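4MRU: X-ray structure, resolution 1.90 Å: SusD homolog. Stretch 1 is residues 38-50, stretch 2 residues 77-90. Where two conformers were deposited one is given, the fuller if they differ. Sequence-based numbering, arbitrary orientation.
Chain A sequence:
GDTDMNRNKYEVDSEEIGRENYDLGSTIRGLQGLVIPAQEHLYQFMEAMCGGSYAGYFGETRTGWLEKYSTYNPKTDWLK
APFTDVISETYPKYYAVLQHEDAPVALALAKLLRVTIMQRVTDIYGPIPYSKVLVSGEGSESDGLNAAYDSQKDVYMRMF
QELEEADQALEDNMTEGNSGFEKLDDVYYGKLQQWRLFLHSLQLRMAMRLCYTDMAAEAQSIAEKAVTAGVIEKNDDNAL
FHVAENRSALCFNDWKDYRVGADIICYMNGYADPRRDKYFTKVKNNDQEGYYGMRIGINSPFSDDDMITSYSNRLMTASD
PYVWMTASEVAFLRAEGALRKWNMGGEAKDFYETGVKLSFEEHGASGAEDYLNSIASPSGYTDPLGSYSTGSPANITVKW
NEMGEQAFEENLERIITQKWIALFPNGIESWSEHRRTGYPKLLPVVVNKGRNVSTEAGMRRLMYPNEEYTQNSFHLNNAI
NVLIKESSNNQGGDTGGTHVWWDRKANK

Stretch 1 (38-50) AQEHLYQFMEAMC
Stretch 2, residues 77-90: DWLKAPFTDVISET

At the apolar centre, Ala81 points its CB toward stretch 1, and the small Ala81 CB is met by both Leu42 and Phe45: Leu42 CD1 lies 3.5 Å from Ala81 CB and 3.4 Å from Ala81 O, while Phe45 CD2 lies 3.7 Å from the same Ala81 CB. The CA-to-CB bond of Leu42 points sideways to stretch 2, but its t, p rotamer (chi1 176°, chi2 45°) brings the end nearer, and its CD2 reaches Val86 CG2 at 4.1 Å. These residues belong to a helix from 40 and a helix leading through 90, both continuing beyond the stretches, which pack with their axes 9.4 Å apart at closest approach and their N-to-C directions at 138°, so they run roughly antiparallel; together the stretches bury 557 Å². The register is set by Leu42 against Ala81 (CA to CA 5.8 Å) and Met46 against Pro82 (CA to CA 5.3 Å).

One turn on, Met46, a selenomethionine extended as t, t, t, runs across Pro82 (Met46 CG to Pro82 CB 4.1 Å) and sets its SE 3.8 Å from Val86 CG2, Val86 having chi1 t. Met46 CE is 4.0 Å from Pro82 O, a carbonyl buried here without a polar partner. Phe45 (chi1 m, chi2 -68°) points toward stretch 2 and meets Trp78, in the 3-10 segment 77-78, with Phe45 CE1 3.6 Å from Trp78 CG; the ring planes meet obliquely at 55°, centroids 5.2 Å apart for the five-membered ring. The broad indole (chi1 -68°, chi2 11°) also receives selenomethionine Met49 (m, t, t): Met49 CE sits over its face, 4.2 Å from the six-membered centroid, and Met49 SE is 3.7 Å from Trp78 CE3. A wider pi-type turn spans 44-50, with Met49 N hydrogen-bonded to Gln44 O at 2.9 Å and Cys50 N to Phe45 O at 3.0 Å; another spans 81-85.

Outward, the contact turns polar. His41 (chi1 t, chi2 -94°) presents its ring edge to Asp85, CE1 to OD2 4.4 Å, and a water bridges them, 2.7 Å from His41 ND1 and donating to Asp85 OD2 at 2.8 Å. Asp85 (chi1 m) uses its other oxygen, OD1, in a salt bridge with Lys80 NZ at 3.2 Å. At the exposed margin, N-cap Gln39 (phi/psi -95/126°, chi1 m, chi2 t) donates from NE2 to Glu89 OE1 at 2.7 Å, the one direct hydrogen bond between the stretches; Glu89 (m, t) is long enough to reach it from its helix.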

# COMPACT_ATOMS: atom_id res chain seq x y z
N ALA A 38 -3.89 -12.89 -3.86
CA ALA A 38 -5.04 -13.38 -4.56
C ALA A 38 -5.71 -14.58 -3.88
O ALA A 38 -6.75 -15.05 -4.35
CB ALA A 38 -4.63 -13.75 -5.98
N GLN A 39 -5.10 -15.08 -2.78
CA GLN A 39 -5.73 -16.06 -1.92
C GLN A 39 -6.41 -15.34 -0.77
O GLN A 39 -5.74 -14.62 -0.03
CB GLN A 39 -4.71 -17.04 -1.33
CG GLN A 39 -3.86 -17.80 -2.34
CD GLN A 39 -2.57 -18.36 -1.71
OE1 GLN A 39 -2.44 -19.57 -1.60
NE2 GLN A 39 -1.62 -17.46 -1.28
N GLU A 40 -7.71 -15.61 -0.58
CA GLU A 40 -8.49 -14.89 0.42
C GLU A 40 -7.94 -15.13 1.82
O GLU A 40 -8.03 -14.26 2.69
CB GLU A 40 -9.99 -15.24 0.35
CG GLU A 40 -10.39 -16.68 0.66
CD GLU A 40 -10.32 -17.66 -0.52
OE1 GLU A 40 -9.67 -17.40 -1.56
OE2 GLU A 40 -10.88 -18.75 -0.37
N HIS A 41 -7.39 -16.30 2.07
CA HIS A 41 -6.91 -16.60 3.41
C HIS A 41 -5.76 -15.64 3.80
O HIS A 41 -5.68 -15.20 4.94
CB HIS A 41 -6.45 -18.04 3.55
CG HIS A 41 -5.93 -18.34 4.92
ND1 HIS A 41 -4.59 -18.27 5.23
CD2 HIS A 41 -6.57 -18.68 6.07
CE1 HIS A 41 -4.42 -18.53 6.52
NE2 HIS A 41 -5.61 -18.77 7.06
N LEU A 42 -4.89 -15.34 2.86
CA LEU A 42 -3.78 -14.40 3.05
C LEU A 42 -4.28 -12.93 2.99
O LEU A 42 -3.96 -12.13 3.86
CB LEU A 42 -2.68 -14.66 2.04
CG LEU A 42 -1.47 -13.73 2.02
CD1 LEU A 42 -0.91 -13.43 3.40
CD2 LEU A 42 -0.39 -14.38 1.14
N TYR A 43 -5.12 -12.63 2.02
CA TYR A 43 -5.71 -11.30 1.87
C TYR A 43 -6.32 -10.79 3.20
O TYR A 43 -6.14 -9.62 3.58
CB TYR A 43 -6.76 -11.28 0.72
CG TYR A 43 -7.23 -9.89 0.40
CD1 TYR A 43 -8.21 -9.28 1.16
CD2 TYR A 43 -6.69 -9.17 -0.69
CE1 TYR A 43 -8.65 -8.00 0.87
CE2 TYR A 43 -7.09 -7.85 -0.94
CZ TYR A 43 -8.07 -7.27 -0.15
OH TYR A 43 -8.49 -5.98 -0.39
N GLN A 44 -7.11 -11.61 3.89
CA GLN A 44 -7.86 -11.11 5.06
C GLN A 44 -6.93 -10.50 6.11
O GLN A 44 -7.23 -9.48 6.70
CB GLN A 44 -8.76 -12.19 5.67
CG GLN A 44 -8.01 -13.33 6.33
CD GLN A 44 -8.94 -14.44 6.78
OE1 GLN A 44 -10.08 -14.19 7.21
NE2 GLN A 44 -8.45 -15.68 6.70
N PHE A 45 -5.78 -11.11 6.30
CA PHE A 45 -4.81 -10.64 7.29
C PHE A 45 -4.01 -9.46 6.76
O PHE A 45 -3.92 -8.42 7.41
CB PHE A 45 -3.85 -11.74 7.68
CG PHE A 45 -4.51 -12.92 8.35
CD1 PHE A 45 -5.08 -12.78 9.60
CD2 PHE A 45 -4.58 -14.13 7.73
CE1 PHE A 45 -5.72 -13.83 10.21
CE2 PHE A 45 -5.19 -15.22 8.34
CZ PHE A 45 -5.75 -15.07 9.58
N MSE A 46 -3.39 -9.62 5.60
CA MSE A 46 -2.41 -8.63 5.12
C MSE A 46 -3.08 -7.38 4.62
O MSE A 46 -2.66 -6.27 4.92
CB MSE A 46 -1.56 -9.28 4.03
CG MSE A 46 -0.42 -8.41 3.58
SE MSE A 46 0.65 -9.55 2.37
CE MSE A 46 2.32 -8.45 2.57
N GLU A 47 -4.17 -7.54 3.88
CA GLU A 47 -4.84 -6.41 3.26
C GLU A 47 -6.05 -5.86 4.02
O GLU A 47 -6.20 -4.65 4.15
CB GLU A 47 -5.30 -6.82 1.87
CG GLU A 47 -4.16 -7.14 0.95
CD GLU A 47 -3.39 -5.91 0.55
OE1 GLU A 47 -4.00 -4.84 0.26
OE2 GLU A 47 -2.16 -6.02 0.47
N ALA A 48 -6.95 -6.73 4.44
CA ALA A 48 -8.21 -6.27 5.02
C ALA A 48 -7.99 -5.78 6.47
O ALA A 48 -8.29 -4.65 6.81
CB ALA A 48 -9.26 -7.38 4.96
N MSE A 49 -7.38 -6.63 7.25
CA MSE A 49 -7.08 -6.30 8.67
C MSE A 49 -5.91 -5.35 8.79
O MSE A 49 -6.02 -4.30 9.43
CB MSE A 49 -6.80 -7.58 9.39
CG MSE A 49 -8.01 -8.45 9.60
SE MSE A 49 -7.33 -9.97 10.64
CE MSE A 49 -8.75 -11.31 10.34
N CYS A 50 -4.75 -5.71 8.25
CA CYS A 50 -3.53 -4.88 8.47
C CYS A 50 -3.51 -3.54 7.65
O CYS A 50 -3.69 -2.45 8.22
CB CYS A 50 -2.29 -5.73 8.21
SG CYS A 50 -0.72 -4.83 8.46
N ASP A 77 -1.19 -15.78 16.34
CA ASP A 77 -1.09 -16.60 15.13
C ASP A 77 -1.70 -15.88 13.89
O ASP A 77 -1.49 -16.30 12.78
CB ASP A 77 -1.61 -18.06 15.35
CG ASP A 77 -3.08 -18.16 15.65
OD1 ASP A 77 -3.78 -17.14 15.64
OD2 ASP A 77 -3.54 -19.31 15.91
N TRP A 78 -2.38 -14.76 14.08
CA TRP A 78 -2.80 -13.93 12.97
C TRP A 78 -1.65 -13.10 12.41
O TRP A 78 -1.78 -12.46 11.34
CB TRP A 78 -3.91 -13.01 13.41
CG TRP A 78 -5.18 -13.67 13.73
CD1 TRP A 78 -5.42 -14.98 13.88
CD2 TRP A 78 -6.43 -13.00 13.96
NE1 TRP A 78 -6.74 -15.20 14.19
CE2 TRP A 78 -7.40 -14.01 14.21
CE3 TRP A 78 -6.83 -11.66 13.94
CZ2 TRP A 78 -8.74 -13.71 14.48
CZ3 TRP A 78 -8.18 -11.37 14.22
CH2 TRP A 78 -9.12 -12.39 14.46
N LEU A 79 -0.49 -13.13 13.07
CA LEU A 79 0.72 -12.47 12.56
C LEU A 79 1.52 -13.30 11.55
O LEU A 79 2.48 -12.82 10.98
CB LEU A 79 1.64 -12.11 13.74
CG LEU A 79 1.21 -11.00 14.69
CD1 LEU A 79 2.18 -10.98 15.89
CD2 LEU A 79 1.16 -9.66 14.01
N LYS A 80 1.16 -14.55 11.39
CA LYS A 80 1.87 -15.46 10.52
C LYS A 80 1.81 -15.08 9.05
O LYS A 80 2.84 -15.12 8.36
CB LYS A 80 1.29 -16.89 10.67
CG LYS A 80 2.16 -17.93 10.03
CD LYS A 80 1.63 -19.34 10.22
CE LYS A 80 2.57 -20.40 9.63
NZ LYS A 80 2.01 -20.93 8.37
N ALA A 81 0.64 -14.72 8.54
CA ALA A 81 0.43 -14.70 7.07
C ALA A 81 1.23 -13.63 6.32
O ALA A 81 1.82 -13.93 5.31
CB ALA A 81 -1.05 -14.57 6.74
N PRO A 82 1.27 -12.37 6.83
CA PRO A 82 2.03 -11.37 6.04
C PRO A 82 3.57 -11.54 5.96
O PRO A 82 4.23 -10.82 5.23
CB PRO A 82 1.68 -10.05 6.75
CG PRO A 82 0.46 -10.36 7.56
CD PRO A 82 0.66 -11.77 8.01
N PHE A 83 4.12 -12.43 6.77
CA PHE A 83 5.58 -12.67 6.84
C PHE A 83 5.84 -14.07 6.38
O PHE A 83 6.41 -14.29 5.29
CB PHE A 83 6.12 -12.45 8.27
CG PHE A 83 7.62 -12.63 8.41
CD1 PHE A 83 8.15 -13.87 8.65
CD2 PHE A 83 8.47 -11.56 8.31
CE1 PHE A 83 9.51 -14.05 8.78
CE2 PHE A 83 9.83 -11.72 8.42
CZ PHE A 83 10.36 -12.97 8.65
N THR A 84 5.40 -15.03 7.17
CA THR A 84 5.74 -16.42 6.92
C THR A 84 5.10 -16.96 5.63
O THR A 84 5.77 -17.60 4.84
CB THR A 84 5.33 -17.32 8.09
OG1 THR A 84 5.96 -16.87 9.31
CG2 THR A 84 5.73 -18.80 7.82
N ASP A 85 3.81 -16.71 5.42
CA ASP A 85 3.16 -17.20 4.18
C ASP A 85 3.66 -16.52 2.90
O ASP A 85 3.89 -17.20 1.89
CB ASP A 85 1.63 -17.08 4.29
CG ASP A 85 1.06 -17.98 5.39
OD1 ASP A 85 1.79 -18.83 5.91
OD2 ASP A 85 -0.11 -17.79 5.76
N VAL A 86 3.83 -15.21 2.93
CA VAL A 86 4.37 -14.52 1.76
C VAL A 86 5.74 -15.08 1.38
O VAL A 86 5.96 -15.41 0.24
CB VAL A 86 4.46 -13.00 1.96
CG1 VAL A 86 5.04 -12.35 0.73
CG2 VAL A 86 3.07 -12.42 2.16
N ILE A 87 6.64 -15.18 2.35
CA ILE A 87 7.98 -15.65 2.09
C ILE A 87 7.98 -17.12 1.69
O ILE A 87 8.60 -17.46 0.69
CB ILE A 87 8.89 -15.39 3.31
CG1 ILE A 87 9.14 -13.88 3.43
CG2 ILE A 87 10.19 -16.15 3.17
CD1 ILE A 87 9.80 -13.42 4.72
N SER A 88 7.26 -17.99 2.40
CA SER A 88 7.33 -19.42 2.11
C SER A 88 6.66 -19.76 0.78
O SER A 88 6.96 -20.79 0.17
CB SER A 88 6.70 -20.23 3.23
OG SER A 88 5.32 -20.00 3.27
N GLU A 89 5.74 -18.91 0.34
CA GLU A 89 5.10 -19.15 -0.97
C GLU A 89 5.88 -18.55 -2.12
O GLU A 89 5.78 -19.04 -3.25
CB GLU A 89 3.70 -18.63 -0.96
CG GLU A 89 2.79 -19.45 -0.06
CD GLU A 89 1.36 -18.95 0.01
OE1 GLU A 89 0.90 -18.32 -0.97
OE2 GLU A 89 0.68 -19.21 1.04
N THR A 90 6.61 -17.47 -1.86
CA THR A 90 7.34 -16.79 -2.92
C THR A 90 8.52 -17.64 -3.39
O THR A 90 8.71 -17.84 -4.60
CB THR A 90 7.83 -15.39 -2.50
OG1 THR A 90 6.69 -14.54 -2.28
CG2 THR A 90 8.66 -14.77 -3.57
O HOH W 1 -2.27 -17.46 4.08